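Long-range contacts in salt-tolerant glutaminase (Micrococcus luteus, PDB 3AGD), which probably hydrolyses L-glutamine to L-glutamate and ammonium, as a salt-tolerant member of the glutaminase family: residues A[66-77]-A[137-145]; A[114-122]-A[180-191]. All coordinates share one frame; numbering follows the deposited sequence.

Contact 1. Residues A[66-77]-A[137-145]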
loop_
_atom_site.group_PDB
_atom_site.type_symbol
_atom_site.label_atom_id
_atom_site.label_comp_id
_atom_site.label_asym_id
_atom_site.label_seq_id
_atom_site.Cartn_x
_atom_site.Cartn_y
_atom_site.Cartn_z
ATOM N N SER A 66 -7.000 -20.684 2.384
ATOM C CA SER A 66 -5.780 -21.475 2.498
ATOM C C SER A 66 -4.870 -21.142 1.323
ATOM O O SER A 66 -3.650 -21.270 1.403
ATOM C CB SER A 66 -6.110 -22.964 2.431
ATOM O OG SER A 66 -6.512 -23.321 1.115
ATOM N N LYS A 67 -5.485 -20.712 0.228
ATOM C CA LYS A 67 -4.770 -20.402 -1.004
ATOM C C LYS A 67 -3.548 -19.488 -0.902
ATOM O O LYS A 67 -2.501 -19.789 -1.470
ATOM C CB LYS A 67 -5.765 -19.868 -2.034
ATOM C CG LYS A 67 -6.787 -20.924 -2.454
ATOM C CD LYS A 67 -7.853 -20.348 -3.365
ATOM C CE LYS A 67 -8.811 -21.431 -3.842
ATOM N NZ LYS A 67 -9.881 -20.858 -4.696
ATOM N N PRO A 68 -3.657 -18.361 -0.183
ATOM C CA PRO A 68 -2.466 -17.513 -0.107
ATOM C C PRO A 68 -1.291 -18.169 0.602
ATOM O O PRO A 68 -0.132 -17.890 0.292
ATOM C CB PRO A 68 -2.970 -16.261 0.615
ATOM C CG PRO A 68 -4.172 -16.731 1.359
ATOM C CD PRO A 68 -4.823 -17.694 0.419
ATOM N N PHE A 69 -1.589 -19.065 1.534
ATOM C CA PHE A 69 -0.538 -19.731 2.293
ATOM C C PHE A 69 0.173 -20.853 1.543
ATOM O O PHE A 69 1.394 -20.979 1.631
ATOM C CB PHE A 69 -1.118 -20.206 3.626
ATOM C CG PHE A 69 -1.768 -19.097 4.404
ATOM C CD1 PHE A 69 -3.143 -19.094 4.631
ATOM C CD2 PHE A 69 -1.018 -18.004 4.830
ATOM C CE1 PHE A 69 -3.761 -18.018 5.265
ATOM C CE2 PHE A 69 -1.626 -16.920 5.465
ATOM C CZ PHE A 69 -3.003 -16.925 5.683
ATOM N N THR A 70 -0.570 -21.656 0.793
ATOM C CA THR A 70 0.064 -22.723 0.026
ATOM C C THR A 70 0.873 -22.078 -1.096
ATOM O O THR A 70 1.924 -22.581 -1.491
ATOM C CB THR A 70 -0.977 -23.697 -0.579
ATOM O OG1 THR A 70 -2.036 -22.956 -1.190
ATOM C CG2 THR A 70 -1.550 -24.601 0.492
ATOM N N TYR A 71 0.371 -20.954 -1.604
ATOM C CA TYR A 71 1.045 -20.211 -2.666
ATOM C C TYR A 71 2.406 -19.750 -2.141
ATOM O O TYR A 71 3.412 -19.849 -2.834
ATOM C CB TYR A 71 0.179 -19.012 -3.088
ATOM C CG TYR A 71 0.711 -18.182 -4.244
ATOM C CD1 TYR A 71 1.380 -18.778 -5.318
ATOM C CD2 TYR A 71 0.471 -16.805 -4.299
ATOM C CE1 TYR A 71 1.793 -18.026 -6.423
ATOM C CE2 TYR A 71 0.875 -16.043 -5.400
ATOM C CZ TYR A 71 1.536 -16.659 -6.461
ATOM O OH TYR A 71 1.921 -15.913 -7.559
ATOM N N ALA A 72 2.437 -19.261 -0.906
ATOM C CA ALA A 72 3.695 -18.820 -0.308
ATOM C C ALA A 72 4.663 -20.007 -0.191
ATOM O O ALA A 72 5.832 -19.906 -0.559
ATOM C CB ALA A 72 3.435 -18.213 1.061
ATOM N N ALA A 73 4.167 -21.134 0.308
ATOM C CA ALA A 73 4.985 -22.335 0.467
ATOM C C ALA A 73 5.593 -22.779 -0.869
ATOM O O ALA A 73 6.756 -23.182 -0.933
ATOM C CB ALA A 73 4.140 -23.465 1.054
ATOM N N ALA A 74 4.795 -22.709 -1.930
ATOM C CA ALA A 74 5.254 -23.092 -3.257
ATOM C C ALA A 74 6.391 -22.191 -3.715
ATOM O O ALA A 74 7.377 -22.662 -4.286
ATOM C CB ALA A 74 4.103 -23.020 -4.249
ATOM N N LEU A 75 6.250 -20.891 -3.472
ATOM C CA LEU A 75 7.280 -19.928 -3.862
ATOM C C LEU A 75 8.556 -20.215 -3.077
ATOM O O LEU A 75 9.661 -20.222 -3.631
ATOM C CB LEU A 75 6.784 -18.499 -3.602
ATOM C CG LEU A 75 5.629 -18.056 -4.515
ATOM C CD1 LEU A 75 4.876 -16.875 -3.919
ATOM C CD2 LEU A 75 6.189 -17.711 -5.894
ATOM N N VAL A 76 8.400 -20.456 -1.781
ATOM C CA VAL A 76 9.540 -20.768 -0.928
ATOM C C VAL A 76 10.210 -22.060 -1.389
ATOM O O VAL A 76 11.426 -22.134 -1.517
ATOM C CB VAL A 76 9.106 -20.966 0.541
ATOM C CG1 VAL A 76 10.245 -21.599 1.342
ATOM C CG2 VAL A 76 8.724 -19.630 1.148
ATOM N N ASP A 77 9.402 -23.076 -1.658
ATOM C CA ASP A 77 9.931 -24.369 -2.061
ATOM C C ASP A 77 10.527 -24.497 -3.445
ATOM O O ASP A 77 11.556 -25.143 -3.611
ATOM C CB ASP A 77 8.857 -25.446 -1.906
ATOM C CG ASP A 77 8.439 -25.639 -0.467
ATOM O OD1 ASP A 77 9.307 -25.507 0.420
ATOM O OD2 ASP A 77 7.249 -25.936 -0.224
ATOM N N ARG A 137 3.054 -30.534 3.763
ATOM C CA ARG A 137 3.615 -29.206 3.525
ATOM C C ARG A 137 2.543 -28.112 3.618
ATOM O O ARG A 137 2.779 -27.046 4.192
ATOM C CB ARG A 137 4.301 -29.165 2.156
ATOM C CG ARG A 137 4.935 -27.814 1.802
ATOM C CD ARG A 137 5.906 -27.347 2.872
ATOM N NE ARG A 137 6.631 -26.150 2.462
ATOM C CZ ARG A 137 6.995 -25.177 3.290
ATOM N NH1 ARG A 137 7.658 -24.124 2.832
ATOM N NH2 ARG A 137 6.680 -25.246 4.576
ATOM N N ALA A 138 1.365 -28.375 3.060
ATOM C CA ALA A 138 0.281 -27.401 3.109
ATOM C C ALA A 138 -0.143 -27.182 4.564
ATOM O O ALA A 138 -0.298 -26.050 5.019
ATOM C CB ALA A 138 -0.906 -27.891 2.276
ATOM N N VAL A 139 -0.322 -28.274 5.297
ATOM C CA VAL A 139 -0.724 -28.185 6.691
ATOM C C VAL A 139 0.353 -27.474 7.503
ATOM O O VAL A 139 0.048 -26.684 8.395
ATOM C CB VAL A 139 -0.973 -29.588 7.286
ATOM C CG1 VAL A 139 -1.195 -29.491 8.795
ATOM C CG2 VAL A 139 -2.190 -30.219 6.621
ATOM N N GLU A 140 1.614 -27.751 7.180
ATOM C CA GLU A 140 2.735 -27.148 7.887
ATOM C C GLU A 140 2.834 -25.634 7.715
ATOM O O GLU A 140 2.948 -24.900 8.699
ATOM C CB GLU A 140 4.056 -27.777 7.437
ATOM C CG GLU A 140 5.271 -27.098 8.050
ATOM C CD GLU A 140 6.581 -27.499 7.392
ATOM O OE1 GLU A 140 6.639 -27.534 6.144
ATOM O OE2 GLU A 140 7.557 -27.764 8.126
ATOM N N ILE A 141 2.799 -25.160 6.474
ATOM C CA ILE A 141 2.922 -23.724 6.247
ATOM C C ILE A 141 1.852 -22.950 7.014
ATOM O O ILE A 141 2.143 -21.925 7.629
ATOM C CB ILE A 141 2.851 -23.371 4.740
ATOM C CG1 ILE A 141 3.224 -21.896 4.539
ATOM C CG2 ILE A 141 1.459 -23.656 4.191
ATOM C CD1 ILE A 141 4.634 -21.530 5.015
ATOM N N MET A 142 0.620 -23.448 7.000
ATOM C CA MET A 142 -0.452 -22.773 7.716
ATOM C C MET A 142 -0.221 -22.865 9.222
ATOM O O MET A 142 -0.511 -21.920 9.964
ATOM C CB MET A 142 -1.810 -23.377 7.346
ATOM C CG MET A 142 -2.207 -23.118 5.902
ATOM S SD MET A 142 -3.900 -23.591 5.483
ATOM C CE MET A 142 -3.641 -25.263 4.886
ATOM N N SER A 143 0.314 -24.000 9.667
ATOM C CA SER A 143 0.593 -24.214 11.086
ATOM C C SER A 143 1.711 -23.304 11.581
ATOM O O SER A 143 1.626 -22.732 12.668
ATOM C CB SER A 143 0.978 -25.673 11.337
ATOM O OG SER A 143 -0.135 -26.526 11.138
ATOM N N LEU A 144 2.760 -23.172 10.776
ATOM C CA LEU A 144 3.890 -22.328 11.139
ATOM C C LEU A 144 3.480 -20.865 11.302
ATOM O O LEU A 144 3.942 -20.185 12.219
ATOM C CB LEU A 144 4.999 -22.453 10.091
ATOM C CG LEU A 144 5.757 -23.786 10.077
ATOM C CD1 LEU A 144 6.692 -23.843 8.879
ATOM C CD2 LEU A 144 6.542 -23.938 11.374
ATOM N N LEU A 145 2.605 -20.383 10.425
ATOM C CA LEU A 145 2.159 -18.994 10.507
ATOM C C LEU A 145 1.119 -18.809 11.610
ATOM O O LEU A 145 1.047 -17.750 12.228
ATOM C CB LEU A 145 1.589 -18.534 9.164
ATOM C CG LEU A 145 2.504 -18.769 7.958
ATOM C CD1 LEU A 145 1.919 -18.079 6.735
ATOM C CD2 LEU A 145 3.903 -18.242 8.252
#

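Contact 2. Residues A[114-122]-A[180-191]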
loop_
_atom_site.group_PDB
_atom_site.type_symbol
_atom_site.label_atom_id
_atom_site.label_comp_id
_atom_site.label_asym_id
_atom_site.label_seq_id
_atom_site.Cartn_x
_atom_site.Cartn_y
_atom_site.Cartn_z
ATOM N N ASN A 114 -9.530 -21.551 -8.048
ATOM C CA ASN A 114 -9.324 -22.987 -7.909
ATOM C C ASN A 114 -8.260 -23.556 -8.837
ATOM O O ASN A 114 -7.308 -24.179 -8.378
ATOM C CB ASN A 114 -10.653 -23.716 -8.116
ATOM C CG ASN A 114 -11.609 -23.509 -6.958
ATOM O OD1 ASN A 114 -11.476 -22.547 -6.195
ATOM N ND2 ASN A 114 -12.581 -24.404 -6.822
ATOM N N ALA A 115 -8.418 -23.334 -10.137
ATOM C CA ALA A 115 -7.464 -23.842 -11.124
ATOM C C ALA A 115 -6.023 -23.484 -10.758
ATOM O O ALA A 115 -5.120 -24.314 -10.864
ATOM C CB ALA A 115 -7.808 -23.296 -12.507
ATOM N N GLY A 116 -5.805 -22.246 -10.332
ATOM C CA GLY A 116 -4.462 -21.848 -9.951
ATOM C C GLY A 116 -4.070 -22.466 -8.617
ATOM O O GLY A 116 -2.893 -22.739 -8.368
ATOM N N ALA A 117 -5.061 -22.683 -7.754
ATOM C CA ALA A 117 -4.816 -23.268 -6.439
ATOM C C ALA A 117 -4.417 -24.737 -6.567
ATOM O O ALA A 117 -3.638 -25.248 -5.762
ATOM C CB ALA A 117 -6.064 -23.127 -5.562
ATOM N N LEU A 118 -4.956 -25.406 -7.584
ATOM C CA LEU A 118 -4.635 -26.804 -7.836
ATOM C C LEU A 118 -3.205 -26.856 -8.366
ATOM O O LEU A 118 -2.434 -27.750 -8.016
ATOM C CB LEU A 118 -5.607 -27.401 -8.866
ATOM C CG LEU A 118 -7.062 -27.586 -8.411
ATOM C CD1 LEU A 118 -7.958 -27.815 -9.618
ATOM C CD2 LEU A 118 -7.162 -28.761 -7.436
ATOM N N ALA A 119 -2.853 -25.886 -9.205
ATOM C CA ALA A 119 -1.508 -25.818 -9.770
ATOM C C ALA A 119 -0.496 -25.571 -8.657
ATOM O O ALA A 119 0.609 -26.109 -8.685
ATOM C CB ALA A 119 -1.425 -24.702 -10.814
ATOM N N VAL A 120 -0.882 -24.751 -7.681
ATOM C CA VAL A 120 -0.021 -24.436 -6.542
ATOM C C VAL A 120 0.232 -25.669 -5.666
ATOM O O VAL A 120 1.362 -25.929 -5.261
ATOM C CB VAL A 120 -0.649 -23.326 -5.663
ATOM C CG1 VAL A 120 0.009 -23.306 -4.284
ATOM C CG2 VAL A 120 -0.483 -21.967 -6.345
ATOM N N HIS A 121 -0.818 -26.428 -5.377
ATOM C CA HIS A 121 -0.670 -27.614 -4.543
ATOM C C HIS A 121 0.276 -28.625 -5.195
ATOM O O HIS A 121 1.074 -29.266 -4.516
ATOM C CB HIS A 121 -2.036 -28.253 -4.282
ATOM C CG HIS A 121 -2.047 -29.183 -3.111
ATOM N ND1 HIS A 121 -1.482 -30.442 -3.150
ATOM C CD2 HIS A 121 -2.503 -29.017 -1.847
ATOM C CE1 HIS A 121 -1.590 -31.008 -1.962
ATOM N NE2 HIS A 121 -2.206 -30.164 -1.153
ATOM N N GLN A 122 0.187 -28.736 -6.518
ATOM C CA GLN A 122 1.020 -29.640 -7.306
ATOM C C GLN A 122 2.504 -29.263 -7.252
ATOM O O GLN A 122 3.367 -30.102 -7.495
ATOM C CB GLN A 122 0.533 -29.643 -8.771
ATOM C CG GLN A 122 1.524 -30.225 -9.798
ATOM C CD GLN A 122 1.496 -31.744 -9.885
ATOM O OE1 GLN A 122 0.677 -32.324 -10.601
ATOM N NE2 GLN A 122 2.387 -32.393 -9.149
ATOM N N LEU A 180 -0.430 -29.781 -14.710
ATOM C CA LEU A 180 -0.404 -30.788 -13.654
ATOM C C LEU A 180 0.242 -32.051 -14.211
ATOM O O LEU A 180 0.026 -32.405 -15.370
ATOM C CB LEU A 180 -1.816 -31.123 -13.180
ATOM C CG LEU A 180 -2.624 -30.034 -12.481
ATOM C CD1 LEU A 180 -3.939 -30.623 -11.992
ATOM C CD2 LEU A 180 -1.835 -29.474 -11.318
ATOM N N GLN A 181 1.024 -32.737 -13.386
ATOM C CA GLN A 181 1.691 -33.952 -13.828
ATOM C C GLN A 181 1.037 -35.198 -13.241
ATOM O O GLN A 181 0.844 -36.191 -13.940
ATOM C CB GLN A 181 3.174 -33.902 -13.451
ATOM C CG GLN A 181 3.945 -32.756 -14.107
ATOM C CD GLN A 181 3.465 -31.376 -13.663
ATOM O OE1 GLN A 181 2.969 -30.583 -14.471
ATOM N NE2 GLN A 181 3.617 -31.082 -12.377
ATOM N N ASP A 182 0.690 -35.142 -11.959
ATOM C CA ASP A 182 0.050 -36.274 -11.303
ATOM C C ASP A 182 -1.435 -36.335 -11.652
ATOM O O ASP A 182 -1.955 -35.444 -12.319
ATOM C CB ASP A 182 0.274 -36.186 -9.797
ATOM C CG ASP A 182 1.749 -36.256 -9.440
ATOM O OD1 ASP A 182 2.278 -35.296 -8.840
ATOM O OD2 ASP A 182 2.389 -37.275 -9.779
ATOM N N SER A 183 -2.119 -37.386 -11.213
ATOM C CA SER A 183 -3.531 -37.538 -11.547
ATOM C C SER A 183 -4.413 -36.430 -11.003
ATOM O O SER A 183 -4.095 -35.797 -9.995
ATOM C CB SER A 183 -4.062 -38.886 -11.053
ATOM O OG SER A 183 -4.147 -38.908 -9.642
ATOM N N ALA A 184 -5.529 -36.207 -11.690
ATOM C CA ALA A 184 -6.493 -35.190 -11.301
ATOM C C ALA A 184 -7.003 -35.511 -9.900
ATOM O O ALA A 184 -7.157 -34.626 -9.056
ATOM C CB ALA A 184 -7.652 -35.171 -12.294
ATOM N N GLU A 185 -7.252 -36.795 -9.664
ATOM C CA GLU A 185 -7.748 -37.263 -8.380
ATOM C C GLU A 185 -6.791 -36.954 -7.221
ATOM O O GLU A 185 -7.226 -36.552 -6.140
ATOM C CB GLU A 185 -8.012 -38.771 -8.455
ATOM C CG GLU A 185 -8.527 -39.378 -7.166
ATOM C CD GLU A 185 -9.925 -38.909 -6.812
ATOM O OE1 GLU A 185 -10.410 -39.263 -5.716
ATOM O OE2 GLU A 185 -10.540 -38.194 -7.634
ATOM N N GLU A 186 -5.494 -37.138 -7.452
ATOM C CA GLU A 186 -4.476 -36.896 -6.427
ATOM C C GLU A 186 -4.316 -35.415 -6.085
ATOM O O GLU A 186 -4.116 -35.050 -4.925
ATOM C CB GLU A 186 -3.125 -37.452 -6.882
ATOM C CG GLU A 186 -2.004 -37.307 -5.860
ATOM C CD GLU A 186 -0.656 -37.775 -6.393
ATOM O OE1 GLU A 186 -0.619 -38.827 -7.067
ATOM O OE2 GLU A 186 0.365 -37.100 -6.131
ATOM N N ILE A 187 -4.389 -34.561 -7.097
ATOM C CA ILE A 187 -4.244 -33.132 -6.863
ATOM C C ILE A 187 -5.498 -32.553 -6.224
ATOM O O ILE A 187 -5.415 -31.703 -5.346
ATOM C CB ILE A 187 -3.917 -32.395 -8.176
ATOM C CG1 ILE A 187 -2.573 -32.896 -8.711
ATOM C CG2 ILE A 187 -3.855 -30.898 -7.936
ATOM C CD1 ILE A 187 -1.419 -32.750 -7.708
ATOM N N VAL A 188 -6.664 -33.023 -6.648
ATOM C CA VAL A 188 -7.905 -32.535 -6.065
ATOM C C VAL A 188 -8.005 -32.966 -4.603
ATOM O O VAL A 188 -8.441 -32.189 -3.754
ATOM C CB VAL A 188 -9.131 -33.056 -6.843
ATOM C CG1 VAL A 188 -10.405 -32.829 -6.043
ATOM C CG2 VAL A 188 -9.221 -32.344 -8.192
ATOM N N ALA A 189 -7.587 -34.196 -4.306
ATOM C CA ALA A 189 -7.645 -34.702 -2.937
ATOM C C ALA A 189 -6.781 -33.852 -2.006
ATOM O O ALA A 189 -7.185 -33.541 -0.886
ATOM C CB ALA A 189 -7.191 -36.170 -2.891
ATOM N N GLY A 190 -5.593 -33.479 -2.470
ATOM C CA GLY A 190 -4.711 -32.661 -1.658
ATOM C C GLY A 190 -5.275 -31.267 -1.443
ATOM O O GLY A 190 -5.194 -30.709 -0.349
ATOM N N TYR A 191 -5.851 -30.696 -2.491
ATOM C CA TYR A 191 -6.433 -29.364 -2.400
ATOM C C TYR A 191 -7.656 -29.375 -1.479
ATOM O O TYR A 191 -7.864 -28.448 -0.693
ATOM C CB TYR A 191 -6.827 -28.874 -3.793
ATOM C CG TYR A 191 -7.687 -27.630 -3.785
ATOM C CD1 TYR A 191 -7.161 -26.398 -3.408
ATOM C CD2 TYR A 191 -9.036 -27.694 -4.127
ATOM C CE1 TYR A 191 -7.960 -25.258 -3.368
ATOM C CE2 TYR A 191 -9.843 -26.564 -4.089
ATOM C CZ TYR A 191 -9.301 -25.351 -3.705
ATOM O OH TYR A 191 -10.108 -24.242 -3.627
HETATM O O HOH W 1 -13.329 -25.280 -3.897
#

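Contact 1. Residues A[66-77]-A[137-145]
Ala73 and Ile141 meet at the centre, where helices 67-77 and 137-145 cross at 106° with their axes 8.9 Å apart. The methyl of Ala73 is small enough to let Ile141 lie against the backbone, its CG1 3.6 Å from Phe69 O. On one flank Phe69 leans its CB on Met142 CG, while its ring passes Leu145 obliquely, CD2 3.5 Å from Leu145 CD1. Met207 and Leu211 of helix 201-212 also pack on that ring. Met142, flexible and unbranched, runs on until its SD lies 3.8 Å from Ser66 CB. Thr70 turns its methyl, not its hydroxyl, to Ala138, with Thr70 CG2 3.8 Å from Ala138 CB.

Toward the surface the contact becomes ionic. Arg137 starts with CG anti to the backbone N and bends at chi2 (55°), which lays one guanidinium face over Ala73 CB and directs the edge to Asp77. Its NE donates almost straight to Asp77 OD2, though the position of that oxygen is less certain; NH1 reaches OD1 only weakly, with the two planes 50° apart. Arg137 NH2 forms a salt bridge with Glu140 OE1 at 2.8 Å, within its own helix. One cation shared by two carboxylates probably offsets their mutual repulsion and gives an otherwise apolar crossing an ionic link at its outer side.

Contact 2. Residues A[114-122]-A[180-191]
Leu118 fills the angle between helices 114-122 and 184-191, which cross at 98° with axes 9.2 Å apart. The Leu118 side chain crosses that of Tyr191 at about a right angle, its CD2 3.7 Å from Tyr191 CB, and also meets Ile187 and Val188. Ala117, short enough to admit the tyrosine ring, places CB 3.6 Å from Tyr191 CE1. At the other end Leu180 CD2 presses on Gln122 CB at 3.5 Å, shielding the aliphatic root of a side chain whose amide bonds the neighbouring turn.

A glycine serves the next pairing. Gly190, having no side chain, leaves its backbone open to the His121 imidazole, which lies flat on it with Gly190 C 3.2 Å above the ring plane and Tyr191 N over the same face.

Both helices belong to the helical part of a glutaminase domain from the beta-lactamase clan. Asn114, at the start of its helix, and Tyr191, inside the other, bind L-glutamate in this protein. Tyr191 OH lies 3.4 Å from Asn114 OD1, whose main partner is Lys67; a water is weakly held by Asn114 ND2 and Tyr191 OH.

Hydrogen bonds across the contact centre on Gln122, whose chain bends at chi2 (82°) to bring its amide beside the turn before helix 184-191. Its OE1 takes two backbone donors: Gln181 N at 2.8 Å, from well above the carbonyl plane, and Asp182 N, closer to that plane. Gln122 NE2 donates to Asp182 OD1 at 2.9 Å, on its anti side but tilted from the carboxylate plane. Next in the chain, Ser183 N-caps the helix, its OG accepting from Glu186 N.

In the fold
The segments of contacts 1 and 2 alternate along the chain, and the contact centres lie about 15 Å apart within the glutaminase domain. They join where helix 67-78 packs on helix 114-123: Val120 CG1 lies 3.5 Å from Thr70 O. At the pocket, Lys67 NZ probably hydrogen-bonds Asn114 OD1 at 2.8 Å, and Lys67 CE packs 3.1 Å from Tyr191 OH. Thus a lysine of 66-77 meets two L-glutamate-binding residues, one from each segment of contact 2. Ser64, another binding residue, lies three positions before Lys67, consistent with the SxxK motif of beta-lactamase relatives. Ser66 extends contact 1 toward the same site, its side chain about 4 Å from that of Cys195.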